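Local coordinates for protein urocanate hydratase (Paenibacillus sp. Soil724D2, PDB 7NED) that probably hydrates thiourocanate in bacterial ergothioneine breakdown, as a urocanase-family lyase that binds NAD+ and also urocanate, at residues D249-T255 against I309-N315; F335-R341 against I445-M450; F344-P350 against H434-A438. One frame throughout, in Å; residues are numbered along the deposited sequence.

Contact 1. Residues D249-T255 against I309-N315. With NAD (nicotinamide-adenine-dinucleotide), chain C.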
loop_
_atom_site.group_PDB
_atom_site.type_symbol
_atom_site.label_atom_id
_atom_site.label_comp_id
_atom_site.label_asym_id
_atom_site.label_seq_id
_atom_site.Cartn_x
_atom_site.Cartn_y
_atom_site.Cartn_z
ATOM N N ASP A 249 -29.477 -26.605 -8.589
ATOM C CA ASP A 249 -29.794 -26.048 -7.278
ATOM C C ASP A 249 -28.826 -24.950 -6.900
ATOM O O ASP A 249 -29.192 -24.020 -6.159
ATOM C CB ASP A 249 -29.763 -27.155 -6.231
ATOM C CG ASP A 249 -30.773 -28.258 -6.551
ATOM O OD1 ASP A 249 -31.976 -27.912 -6.552
ATOM O OD2 ASP A 249 -30.376 -29.418 -6.840
ATOM N N ILE A 250 -27.606 -25.036 -7.411
ATOM C CA ILE A 250 -26.555 -24.063 -7.105
ATOM C C ILE A 250 -25.778 -23.794 -8.377
ATOM O O ILE A 250 -25.501 -24.710 -9.145
ATOM C CB ILE A 250 -25.598 -24.589 -6.029
ATOM C CG1 ILE A 250 -26.365 -24.856 -4.734
ATOM C CG2 ILE A 250 -24.502 -23.564 -5.795
ATOM C CD1 ILE A 250 -25.557 -25.651 -3.730
ATOM N N VAL A 251 -25.434 -22.536 -8.613
ATOM C CA VAL A 251 -24.702 -22.186 -9.813
ATOM C C VAL A 251 -23.619 -21.189 -9.439
ATOM O O VAL A 251 -23.909 -20.177 -8.798
ATOM C CB VAL A 251 -25.616 -21.581 -10.885
ATOM C CG1 VAL A 251 -24.785 -21.185 -12.126
ATOM C CG2 VAL A 251 -26.785 -22.579 -11.229
ATOM N N THR A 252 -22.390 -21.466 -9.857
ATOM C CA THR A 252 -21.317 -20.470 -9.749
ATOM C C THR A 252 -20.406 -20.636 -10.960
ATOM O O THR A 252 -20.779 -21.250 -11.970
ATOM C CB THR A 252 -20.588 -20.574 -8.394
ATOM O OG1 THR A 252 -19.627 -19.508 -8.293
ATOM C CG2 THR A 252 -19.866 -21.894 -8.204
ATOM N N ASP A 253 -19.209 -20.036 -10.879
ATOM C CA ASP A 253 -18.255 -20.069 -11.973
ATOM C C ASP A 253 -16.893 -19.833 -11.352
ATOM O O ASP A 253 -16.773 -19.048 -10.413
ATOM C CB ASP A 253 -18.575 -18.986 -13.015
ATOM C CG ASP A 253 -17.516 -18.919 -14.123
ATOM O OD1 ASP A 253 -16.427 -18.335 -13.903
ATOM O OD2 ASP A 253 -17.756 -19.485 -15.208
ATOM N N GLN A 254 -15.884 -20.539 -11.825
ATOM C CA GLN A 254 -14.562 -20.188 -11.381
ATOM C C GLN A 254 -13.590 -20.309 -12.532
ATOM O O GLN A 254 -12.460 -20.782 -12.385
ATOM C CB GLN A 254 -14.150 -21.003 -10.168
ATOM C CG GLN A 254 -13.267 -20.154 -9.252
ATOM C CD GLN A 254 -12.930 -20.868 -7.985
ATOM O OE1 GLN A 254 -13.082 -22.090 -7.879
ATOM N NE2 GLN A 254 -12.625 -20.085 -6.943
ATOM N N THR A 255 -13.993 -19.736 -13.641
ATOM C CA THR A 255 -13.132 -19.574 -14.761
ATOM C C THR A 255 -12.216 -18.370 -14.442
ATOM O O THR A 255 -12.433 -17.579 -13.564
ATOM C CB THR A 255 -13.908 -19.225 -16.033
ATOM O OG1 THR A 255 -14.646 -18.053 -15.817
ATOM C CG2 THR A 255 -14.848 -20.350 -16.455
ATOM N N ILE A 309 -29.588 -21.173 -6.326
ATOM C CA ILE A 309 -28.728 -20.350 -5.486
ATOM C C ILE A 309 -27.500 -20.024 -6.339
ATOM O O ILE A 309 -26.683 -20.903 -6.624
ATOM C CB ILE A 309 -28.335 -21.072 -4.190
ATOM C CG1 ILE A 309 -29.568 -21.512 -3.386
ATOM C CG2 ILE A 309 -27.449 -20.170 -3.325
ATOM C CD1 ILE A 309 -30.547 -20.397 -3.122
ATOM N N VAL A 310 -27.345 -18.769 -6.714
ATOM C CA VAL A 310 -26.325 -18.363 -7.671
ATOM C C VAL A 310 -25.345 -17.416 -6.983
ATOM O O VAL A 310 -25.752 -16.539 -6.214
ATOM C CB VAL A 310 -26.997 -17.697 -8.895
ATOM C CG1 VAL A 310 -25.970 -17.205 -9.949
ATOM C CG2 VAL A 310 -28.066 -18.649 -9.501
ATOM N N PHE A 311 -24.048 -17.608 -7.228
ATOM C CA PHE A 311 -23.104 -16.709 -6.577
ATOM C C PHE A 311 -21.817 -16.609 -7.378
ATOM O O PHE A 311 -21.474 -17.475 -8.184
ATOM C CB PHE A 311 -22.815 -17.136 -5.119
ATOM C CG PHE A 311 -22.025 -18.407 -5.009
ATOM C CD1 PHE A 311 -20.637 -18.374 -4.880
ATOM C CD2 PHE A 311 -22.660 -19.632 -5.078
ATOM C CE1 PHE A 311 -19.893 -19.549 -4.789
ATOM C CE2 PHE A 311 -21.937 -20.834 -4.977
ATOM C CZ PHE A 311 -20.536 -20.794 -4.835
ATOM N N ASP A 312 -21.141 -15.482 -7.158
ATOM C CA ASP A 312 -19.824 -15.194 -7.707
ATOM C C ASP A 312 -18.763 -15.801 -6.793
ATOM O O ASP A 312 -18.779 -15.586 -5.569
ATOM C CB ASP A 312 -19.693 -13.662 -7.814
ATOM C CG ASP A 312 -18.368 -13.188 -8.386
ATOM O OD1 ASP A 312 -17.337 -13.865 -8.208
ATOM O OD2 ASP A 312 -18.373 -12.073 -8.974
ATOM N N ASN A 313 -17.855 -16.586 -7.379
ATOM C CA ASN A 313 -16.879 -17.332 -6.597
ATOM C C ASN A 313 -15.535 -16.611 -6.538
ATOM O O ASN A 313 -14.484 -17.240 -6.368
ATOM C CB ASN A 313 -16.729 -18.751 -7.154
ATOM C CG ASN A 313 -16.326 -19.763 -6.103
ATOM O OD1 ASN A 313 -16.136 -19.441 -4.923
ATOM N ND2 ASN A 313 -16.180 -21.023 -6.538
ATOM N N GLY A 314 -15.571 -15.289 -6.668
ATOM C CA GLY A 314 -14.429 -14.442 -6.443
ATOM C C GLY A 314 -13.565 -14.304 -7.668
ATOM O O GLY A 314 -12.353 -14.364 -7.553
ATOM N N ASN A 315 -14.144 -14.152 -8.852
ATOM C CA ASN A 315 -13.310 -13.998 -10.036
ATOM C C ASN A 315 -13.688 -12.771 -10.847
ATOM O O ASN A 315 -13.391 -12.729 -12.039
ATOM C CB ASN A 315 -13.353 -15.249 -10.906
ATOM C CG ASN A 315 -14.775 -15.590 -11.400
ATOM O OD1 ASN A 315 -15.756 -14.982 -10.956
ATOM N ND2 ASN A 315 -14.883 -16.586 -12.283
HETATM P PA NAD C . -6.713 -20.840 -13.982
HETATM O O1A NAD C . -6.570 -19.816 -15.104
HETATM O O2A NAD C . -5.698 -21.832 -13.580
HETATM O O5B NAD C . -7.943 -21.839 -14.583
HETATM C C5B NAD C . -8.975 -21.169 -15.187
HETATM C C4B NAD C . -9.797 -22.324 -15.925
HETATM O O4B NAD C . -10.893 -21.834 -16.645
HETATM C C3B NAD C . -8.766 -22.899 -16.950
HETATM O O3B NAD C . -8.712 -24.261 -16.842
HETATM C C2B NAD C . -9.379 -22.470 -18.319
HETATM O O2B NAD C . -9.245 -23.432 -19.300
HETATM C C1B NAD C . -10.856 -22.475 -17.936
HETATM N N9A NAD C . -11.705 -21.621 -18.769
HETATM C C8A NAD C . -11.439 -20.370 -19.316
HETATM N N7A NAD C . -12.435 -19.891 -20.018
HETATM C C5A NAD C . -13.429 -20.856 -19.915
HETATM C C6A NAD C . -14.733 -20.947 -20.450
HETATM N N6A NAD C . -15.257 -19.957 -21.207
HETATM N N1A NAD C . -15.502 -22.040 -20.181
HETATM C C2A NAD C . -14.912 -23.012 -19.441
HETATM N N3A NAD C . -13.697 -23.065 -18.873
HETATM C C4A NAD C . -12.973 -21.957 -19.140
HETATM O O3 NAD C . -7.400 -19.931 -12.906
HETATM P PN NAD C . -7.527 -20.436 -11.399
HETATM O O1N NAD C . -6.350 -20.388 -10.469
HETATM O O2N NAD C . -8.471 -21.620 -11.398
HETATM O O5D NAD C . -8.527 -19.240 -10.664
HETATM C C5D NAD C . -9.784 -19.056 -11.338
HETATM C C4D NAD C . -10.496 -17.888 -10.713
HETATM O O4D NAD C . -10.510 -17.991 -9.301
HETATM C C3D NAD C . -9.508 -16.648 -11.029
HETATM O O3D NAD C . -10.242 -15.493 -11.420
HETATM C C2D NAD C . -8.807 -16.368 -9.649
HETATM O O2D NAD C . -8.551 -15.053 -9.367
HETATM C C1D NAD C . -10.128 -16.703 -8.885
HETATM N N1N NAD C . -10.097 -16.669 -7.417
HETATM C C2N NAD C . -9.981 -15.373 -6.955
HETATM C C3N NAD C . -10.002 -15.095 -5.598
HETATM C C7N NAD C . -9.802 -13.627 -5.193
HETATM O O7N NAD C . -10.219 -13.139 -4.143
HETATM N N7N NAD C . -9.042 -12.837 -6.039
HETATM C C4N NAD C . -10.171 -16.185 -4.733
HETATM C C5N NAD C . -10.302 -17.474 -5.246
HETATM C C6N NAD C . -10.283 -17.717 -6.631
HETATM O O HOH W 1 -17.877 -16.518 -10.032
#
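Two neighbouring parallel strands of the Rossmann-like domain run side by side here, and the loops that follow them reach the NAD. Their backbones pair through Ile309 N to Asp249 O (2.9 Å), Val251 N to Ile309 O (2.9 Å) and Phe311 N to Val251 O (3.0 Å). Phe311, chi1 p, lays its ring beside the 249-255 segment: Thr252 CB stands over one face, 3.7 Å from the centroid, a CH-pi contact, while Ile250 CG2 meets the ring edge at CE2 (3.8 Å). Just past the last backbone bond between the segments, the t rotamer of Thr252 brings OG1 to Phe311 O, a 2.7 Å hydrogen bond. Farther on, Asn315, chi1 p, sends ND2 to Asp253 OD1 (2.8 Å) and Thr255 O (2.9 Å); the same Asp253 OD1 accepts from Thr255 N (2.8 Å) in an Asx turn. Gln254 NE2 lies 3.3 Å from NAD C6N. Backbone pairing with apolar side chains thus gives way to the Asn315 amide and the Asp253 carboxylate, which tie together the two loops bordering the cofactor.

Contact 2. Residues F335-R341 against I445-M450; sequences FTEAFLR and IMTERM. With NAD (nicotinamide-adenine-dinucleotide), chain C.
The start of helix 335-344, with a wider pi-type turn at 336-340, packs against 445-450, part of the loop between strand 428-441 and helix 459-469; this segment begins with a type I beta turn from Ile445 to Glu448. The contact joins the helix that follows the last strand (333-334) of the parallel Rossmann-like sheet to a loop of the C-terminal family region. Closest approaches are Thr336 CA to Met446 CA (5.7 Å) and Glu337 CA to Glu448 CA (6.4 Å); Arg341 N bonds to Thr336 O (2.9 Å) in the pi turn, and Arg449 has positive phi (58°/54°). Thr336, chi1 p, donates OG1 to Ile445 O at 2.5 Å, with its CG2 3.8 Å from Met446 CA. Ile445 CG2 touches Phe335 CE1 (4.0 Å) and lies 3.6 Å from NAD O7N, so the turn borders the nicotinamide end of the cofactor. Arg341 (t, t, m) spreads its guanidinium among loop carbonyls: NH2 donates to Met446 O (3.0 Å) and Glu448 O (2.7 Å), and NH1 makes weak bonds to Glu448 O (3.1 Å) and Arg449 O (3.0 Å). A water accepts from Arg341 NE (2.9 Å) and donates to Met446 O (2.8 Å). At the exposed end, Glu337 OE2 and Arg449 NH2 form a 3.4 Å salt bridge, the carboxylate lying over the guanidinium face. One face of the Arg341 guanidinium receives Met450 SD, 3.9 Å from CZ.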
loop_
_atom_site.group_PDB
_atom_site.type_symbol
_atom_site.label_atom_id
_atom_site.label_comp_id
_atom_site.label_asym_id
_atom_site.label_seq_id
_atom_site.Cartn_x
_atom_site.Cartn_y
_atom_site.Cartn_z
ATOM N N PHE A 335 -19.610 -14.606 -2.678
ATOM C CA PHE A 335 -19.513 -15.641 -1.649
ATOM C C PHE A 335 -19.063 -15.103 -0.299
ATOM O O PHE A 335 -19.293 -15.753 0.732
ATOM C CB PHE A 335 -18.555 -16.727 -2.107
ATOM C CG PHE A 335 -17.107 -16.351 -1.997
ATOM C CD1 PHE A 335 -16.466 -15.679 -3.024
ATOM C CD2 PHE A 335 -16.367 -16.733 -0.891
ATOM C CE1 PHE A 335 -15.127 -15.347 -2.926
ATOM C CE2 PHE A 335 -15.013 -16.426 -0.819
ATOM C CZ PHE A 335 -14.407 -15.733 -1.822
ATOM N N THR A 336 -18.369 -13.970 -0.287
ATOM C CA THR A 336 -17.873 -13.424 0.961
ATOM C C THR A 336 -19.039 -12.890 1.787
ATOM O O THR A 336 -19.400 -13.455 2.829
ATOM C CB THR A 336 -16.850 -12.319 0.659
ATOM O OG1 THR A 336 -17.448 -11.382 -0.247
ATOM C CG2 THR A 336 -15.594 -12.925 -0.002
ATOM N N GLU A 337 -19.664 -11.825 1.308
ATOM C CA GLU A 337 -20.759 -11.227 2.067
ATOM C C GLU A 337 -21.854 -12.257 2.344
ATOM O O GLU A 337 -22.471 -12.251 3.416
ATOM C CB GLU A 337 -21.336 -10.030 1.294
ATOM C CG GLU A 337 -22.422 -9.285 2.054
ATOM C CD GLU A 337 -23.831 -9.865 1.880
ATOM O OE1 GLU A 337 -24.063 -10.762 1.026
ATOM O OE2 GLU A 337 -24.713 -9.430 2.655
ATOM N N ALA A 338 -22.140 -13.120 1.376
ATOM C CA ALA A 338 -23.314 -13.996 1.530
ATOM C C ALA A 338 -23.057 -15.220 2.405
ATOM O O ALA A 338 -23.981 -15.678 3.102
ATOM C CB ALA A 338 -23.816 -14.458 0.168
ATOM N N PHE A 339 -21.852 -15.767 2.388
ATOM C CA PHE A 339 -21.634 -17.047 3.071
ATOM C C PHE A 339 -20.509 -17.055 4.096
ATOM O O PHE A 339 -20.682 -17.633 5.179
ATOM C CB PHE A 339 -21.384 -18.126 2.024
ATOM C CG PHE A 339 -22.446 -18.164 0.961
ATOM C CD1 PHE A 339 -23.791 -18.267 1.312
ATOM C CD2 PHE A 339 -22.119 -18.016 -0.361
ATOM C CE1 PHE A 339 -24.791 -18.261 0.346
ATOM C CE2 PHE A 339 -23.109 -18.031 -1.366
ATOM C CZ PHE A 339 -24.445 -18.155 -1.007
ATOM N N LEU A 340 -19.352 -16.442 3.800
ATOM C CA LEU A 340 -18.206 -16.678 4.670
ATOM C C LEU A 340 -17.904 -15.529 5.631
ATOM O O LEU A 340 -17.102 -15.709 6.549
ATOM C CB LEU A 340 -16.946 -16.979 3.835
ATOM C CG LEU A 340 -17.008 -18.234 2.947
ATOM C CD1 LEU A 340 -15.642 -18.441 2.314
ATOM C CD2 LEU A 340 -17.465 -19.434 3.725
ATOM N N ARG A 341 -18.543 -14.375 5.490
ATOM C CA ARG A 341 -18.156 -13.249 6.329
ATOM C C ARG A 341 -18.304 -13.525 7.828
ATOM O O ARG A 341 -17.493 -12.988 8.597
ATOM C CB ARG A 341 -18.940 -11.999 5.919
ATOM C CG ARG A 341 -18.411 -10.694 6.642
ATOM C CD ARG A 341 -18.941 -9.443 5.954
ATOM N NE ARG A 341 -18.308 -9.233 4.654
ATOM C CZ ARG A 341 -18.808 -8.479 3.685
ATOM N NH1 ARG A 341 -19.958 -7.829 3.876
ATOM N NH2 ARG A 341 -18.107 -8.303 2.560
ATOM N N ILE A 445 -15.238 -8.405 -3.874
ATOM C CA ILE A 445 -14.996 -9.743 -3.361
ATOM C C ILE A 445 -14.983 -9.620 -1.845
ATOM O O ILE A 445 -16.040 -9.491 -1.215
ATOM C CB ILE A 445 -13.695 -10.368 -3.930
ATOM C CG1 ILE A 445 -13.770 -10.473 -5.445
ATOM C CG2 ILE A 445 -13.443 -11.774 -3.362
ATOM C CD1 ILE A 445 -12.599 -11.206 -6.083
ATOM N N MET A 446 -13.796 -9.571 -1.252
ATOM C CA MET A 446 -13.693 -9.670 0.203
ATOM C C MET A 446 -14.569 -8.660 0.924
ATOM O O MET A 446 -15.246 -9.002 1.906
ATOM C CB MET A 446 -12.240 -9.481 0.658
ATOM C CG MET A 446 -12.106 -9.633 2.157
ATOM S SD MET A 446 -12.134 -11.403 2.601
ATOM C CE MET A 446 -11.692 -11.389 4.332
ATOM N N THR A 447 -14.522 -7.381 0.502
ATOM C CA THR A 447 -15.143 -6.308 1.272
ATOM C C THR A 447 -16.351 -5.676 0.554
ATOM O O THR A 447 -16.631 -4.471 0.687
ATOM C CB THR A 447 -14.078 -5.268 1.640
ATOM O OG1 THR A 447 -13.406 -4.802 0.463
ATOM C CG2 THR A 447 -13.034 -5.914 2.562
ATOM N N GLU A 448 -17.105 -6.483 -0.180
ATOM C CA GLU A 448 -18.316 -5.998 -0.811
ATOM C C GLU A 448 -19.402 -5.801 0.243
ATOM O O GLU A 448 -19.688 -6.706 1.032
ATOM C CB GLU A 448 -18.782 -6.995 -1.869
ATOM C CG GLU A 448 -20.005 -6.507 -2.608
ATOM C CD GLU A 448 -20.301 -7.364 -3.815
ATOM O OE1 GLU A 448 -19.344 -7.776 -4.525
ATOM O OE2 GLU A 448 -21.490 -7.646 -4.053
ATOM N N ARG A 449 -19.989 -4.606 0.275
ATOM C CA ARG A 449 -21.127 -4.299 1.147
ATOM C C ARG A 449 -20.775 -4.533 2.618
ATOM O O ARG A 449 -21.452 -5.263 3.357
ATOM C CB ARG A 449 -22.366 -5.086 0.710
ATOM C CG ARG A 449 -22.847 -4.602 -0.670
ATOM C CD ARG A 449 -24.123 -5.240 -1.184
ATOM N NE ARG A 449 -24.990 -5.539 -0.074
ATOM C CZ ARG A 449 -25.579 -6.707 0.105
ATOM N NH1 ARG A 449 -25.382 -7.684 -0.767
ATOM N NH2 ARG A 449 -26.362 -6.887 1.156
ATOM N N MET A 450 -19.692 -3.894 3.051
ATOM C CA MET A 450 -19.376 -3.929 4.464
ATOM C C MET A 450 -20.460 -3.179 5.223
ATOM O O MET A 450 -21.025 -2.201 4.719
ATOM C CB MET A 450 -18.013 -3.262 4.751
ATOM C CG MET A 450 -16.892 -3.971 4.053
ATOM S SD MET A 450 -16.555 -5.568 4.828
ATOM C CE MET A 450 -15.742 -5.037 6.328
HETATM P PA NAD C . -6.713 -20.840 -13.982
HETATM O O1A NAD C . -6.570 -19.816 -15.104
HETATM O O2A NAD C . -5.698 -21.832 -13.580
HETATM O O5B NAD C . -7.943 -21.839 -14.583
HETATM C C5B NAD C . -8.975 -21.169 -15.187
HETATM C C4B NAD C . -9.797 -22.324 -15.925
HETATM O O4B NAD C . -10.893 -21.834 -16.645
HETATM C C3B NAD C . -8.766 -22.899 -16.950
HETATM O O3B NAD C . -8.712 -24.261 -16.842
HETATM C C2B NAD C . -9.379 -22.470 -18.319
HETATM O O2B NAD C . -9.245 -23.432 -19.300
HETATM C C1B NAD C . -10.856 -22.475 -17.936
HETATM N N9A NAD C . -11.705 -21.621 -18.769
HETATM C C8A NAD C . -11.439 -20.370 -19.316
HETATM N N7A NAD C . -12.435 -19.891 -20.018
HETATM C C5A NAD C . -13.429 -20.856 -19.915
HETATM C C6A NAD C . -14.733 -20.947 -20.450
HETATM N N6A NAD C . -15.257 -19.957 -21.207
HETATM N N1A NAD C . -15.502 -22.040 -20.181
HETATM C C2A NAD C . -14.912 -23.012 -19.441
HETATM N N3A NAD C . -13.697 -23.065 -18.873
HETATM C C4A NAD C . -12.973 -21.957 -19.140
HETATM O O3 NAD C . -7.400 -19.931 -12.906
HETATM P PN NAD C . -7.527 -20.436 -11.399
HETATM O O1N NAD C . -6.350 -20.388 -10.469
HETATM O O2N NAD C . -8.471 -21.620 -11.398
HETATM O O5D NAD C . -8.527 -19.240 -10.664
HETATM C C5D NAD C . -9.784 -19.056 -11.338
HETATM C C4D NAD C . -10.496 -17.888 -10.713
HETATM O O4D NAD C . -10.510 -17.991 -9.301
HETATM C C3D NAD C . -9.508 -16.648 -11.029
HETATM O O3D NAD C . -10.242 -15.493 -11.420
HETATM C C2D NAD C . -8.807 -16.368 -9.649
HETATM O O2D NAD C . -8.551 -15.053 -9.367
HETATM C C1D NAD C . -10.128 -16.703 -8.885
HETATM N N1N NAD C . -10.097 -16.669 -7.417
HETATM C C2N NAD C . -9.981 -15.373 -6.955
HETATM C C3N NAD C . -10.002 -15.095 -5.598
HETATM C C7N NAD C . -9.802 -13.627 -5.193
HETATM O O7N NAD C . -10.219 -13.139 -4.143
HETATM N N7N NAD C . -9.042 -12.837 -6.039
HETATM C C4N NAD C . -10.171 -16.185 -4.733
HETATM C C5N NAD C . -10.302 -17.474 -5.246
HETATM C C6N NAD C . -10.283 -17.717 -6.631
HETATM O O HOH W 2 -15.644 -10.309 4.312
#

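Contact 3. Residues F344-P350 against H434-A438; sequences FARAIGP and HLDAA
Phe344, chi1 m, brings CZ to 3.9 Å from Leu435 CD2, where Leu435 has chi1 t and chi2 p. Phe344 also belongs to the Schellman motif closing helix 335-344: Ala347 N bonds to Phe344 O at 2.8 Å, together with Ile348 N to Leu343 O, and Ala347 at positive phi (60°/27°) is the C-prime residue. The chain then runs extended through Ile348 and Gly349 before Pro350, which leads to strand 351-355. Opposite lies an irregular break in strand 428-441, with Leu435 at the centre of an inverse gamma turn. Nearest CA pairs are Phe344 to Ala437 (5.1 Å) and Gly349 to Asp436 (5.4 Å). Ala437 CB points in, 3.3 Å from Phe344 O and 4.1 Å from Ala347 CB. Asp436, chi1 t, sets OD1 3.4 Å from Gly349 CA, where a CB would clash; this carboxylate also forms a salt bridge with Arg408. Pro350 CD rests 3.1 Å from Leu435 O. No direct hydrogen bond crosses; a water accepts from Ala437 N (2.9 Å) and donates to Asp436 OD1 (2.6 Å) and, weakly, to Ile348 O (2.9 Å).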
loop_
_atom_site.group_PDB
_atom_site.type_symbol
_atom_site.label_atom_id
_atom_site.label_comp_id
_atom_site.label_asym_id
_atom_site.label_seq_id
_atom_site.Cartn_x
_atom_site.Cartn_y
_atom_site.Cartn_z
ATOM N N PHE A 344 -14.847 -14.730 8.634
ATOM C CA PHE A 344 -13.876 -13.650 8.576
ATOM C C PHE A 344 -14.011 -12.717 9.774
ATOM O O PHE A 344 -13.008 -12.190 10.273
ATOM C CB PHE A 344 -14.044 -12.859 7.271
ATOM C CG PHE A 344 -13.836 -13.688 6.021
ATOM C CD1 PHE A 344 -12.908 -14.715 5.998
ATOM C CD2 PHE A 344 -14.555 -13.421 4.867
ATOM C CE1 PHE A 344 -12.698 -15.461 4.839
ATOM C CE2 PHE A 344 -14.342 -14.160 3.703
ATOM C CZ PHE A 344 -13.423 -15.198 3.709
ATOM N N ALA A 345 -15.235 -12.524 10.267
ATOM C CA ALA A 345 -15.466 -11.599 11.364
ATOM C C ALA A 345 -14.798 -12.057 12.653
ATOM O O ALA A 345 -14.541 -11.222 13.533
ATOM C CB ALA A 345 -16.963 -11.400 11.565
ATOM N N ARG A 346 -14.450 -13.332 12.762
ATOM C CA ARG A 346 -13.661 -13.833 13.881
ATOM C C ARG A 346 -12.252 -14.173 13.460
ATOM O O ARG A 346 -11.527 -14.851 14.208
ATOM C CB ARG A 346 -14.331 -15.066 14.515
ATOM C CG ARG A 346 -15.726 -14.829 15.062
ATOM C CD ARG A 346 -16.241 -16.024 15.917
ATOM N NE ARG A 346 -17.614 -15.752 16.375
ATOM C CZ ARG A 346 -17.944 -15.295 17.584
ATOM N NH1 ARG A 346 -17.018 -15.093 18.511
ATOM N NH2 ARG A 346 -19.219 -15.058 17.875
ATOM N N ALA A 347 -11.857 -13.741 12.262
ATOM C CA ALA A 347 -10.541 -14.029 11.693
ATOM C C ALA A 347 -10.319 -15.530 11.552
ATOM O O ALA A 347 -9.182 -15.999 11.582
ATOM C CB ALA A 347 -9.408 -13.390 12.514
ATOM N N ILE A 348 -11.401 -16.296 11.408
ATOM C CA ILE A 348 -11.250 -17.672 10.934
ATOM C C ILE A 348 -10.954 -17.619 9.441
ATOM O O ILE A 348 -11.683 -16.977 8.667
ATOM C CB ILE A 348 -12.512 -18.488 11.239
ATOM C CG1 ILE A 348 -12.814 -18.441 12.742
ATOM C CG2 ILE A 348 -12.324 -19.959 10.766
ATOM C CD1 ILE A 348 -14.265 -18.759 13.125
ATOM N N GLY A 349 -9.865 -18.249 9.021
ATOM C CA GLY A 349 -9.462 -18.078 7.648
ATOM C C GLY A 349 -8.543 -19.157 7.139
ATOM O O GLY A 349 -8.210 -20.094 7.861
ATOM N N PRO A 350 -8.100 -19.025 5.874
ATOM C CA PRO A 350 -7.450 -20.141 5.146
ATOM C C PRO A 350 -5.999 -20.397 5.530
ATOM O O PRO A 350 -5.081 -20.349 4.707
ATOM C CB PRO A 350 -7.611 -19.713 3.680
ATOM C CG PRO A 350 -7.773 -18.196 3.732
ATOM C CD PRO A 350 -8.606 -17.991 4.952
ATOM N N HIS A 434 -4.515 -14.803 0.973
ATOM C CA HIS A 434 -4.730 -13.406 1.386
ATOM C C HIS A 434 -6.189 -13.119 1.653
ATOM O O HIS A 434 -6.507 -12.047 2.187
ATOM C CB HIS A 434 -4.230 -12.426 0.328
ATOM C CG HIS A 434 -2.763 -12.531 0.059
ATOM N ND1 HIS A 434 -2.071 -11.550 -0.617
ATOM C CD2 HIS A 434 -1.856 -13.497 0.357
ATOM C CE1 HIS A 434 -0.794 -11.889 -0.701
ATOM N NE2 HIS A 434 -0.636 -13.067 -0.120
ATOM N N LEU A 435 -7.076 -14.060 1.300
ATOM C CA LEU A 435 -8.509 -13.942 1.578
ATOM C C LEU A 435 -8.682 -14.201 3.069
ATOM O O LEU A 435 -8.989 -15.312 3.509
ATOM C CB LEU A 435 -9.310 -14.933 0.724
ATOM C CG LEU A 435 -10.834 -14.739 0.733
ATOM C CD1 LEU A 435 -11.268 -13.610 -0.224
ATOM C CD2 LEU A 435 -11.520 -16.102 0.433
ATOM N N ASP A 436 -8.374 -13.212 3.887
ATOM C CA ASP A 436 -8.351 -13.355 5.340
ATOM C C ASP A 436 -8.684 -11.980 5.934
ATOM O O ASP A 436 -8.443 -10.978 5.316
ATOM C CB ASP A 436 -6.973 -13.863 5.773
ATOM C CG ASP A 436 -6.917 -14.446 7.214
ATOM O OD1 ASP A 436 -7.784 -15.147 7.609
ATOM O OD2 ASP A 436 -5.956 -14.225 7.905
ATOM N N ALA A 437 -9.217 -12.001 7.128
ATOM C CA ALA A 437 -9.691 -10.836 7.792
ATOM C C ALA A 437 -8.969 -9.485 7.627
ATOM O O ALA A 437 -9.530 -8.678 7.016
ATOM C CB ALA A 437 -10.054 -11.108 9.210
ATOM N N ALA A 438 -7.776 -9.244 8.081
ATOM C CA ALA A 438 -7.277 -7.824 7.825
ATOM C C ALA A 438 -6.406 -7.711 6.581
ATOM O O ALA A 438 -5.757 -6.764 6.381
ATOM C CB ALA A 438 -6.678 -7.202 9.024
HETATM O O HOH W 3 -10.212 -14.452 8.410
#

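All three contacts are largely buried, and exposure appears mainly at the Arg449 end of contact 2. Contact 1 is strand pairing within the Rossmann-like domain; contact 3 joins a helix end to a broken strand within the C-terminal domain, and contact 2 lies across the junction of the two. Contacts 1 and 2 both touch NAD and meet where Gly314 O lies 3.5 Å from Ile445 CD1. Contact 3 is nested in the chain between the segments of contact 2 and shares helix 335-344 with it; Met446 CE packs 3.6 Å from Phe344 CD2. Bonding differs: backbone pairs continued by Asn and Asp side chains in contact 1, arginine-to-carbonyl bonds in contact 2, apolar packing with a water bridge in contact 3.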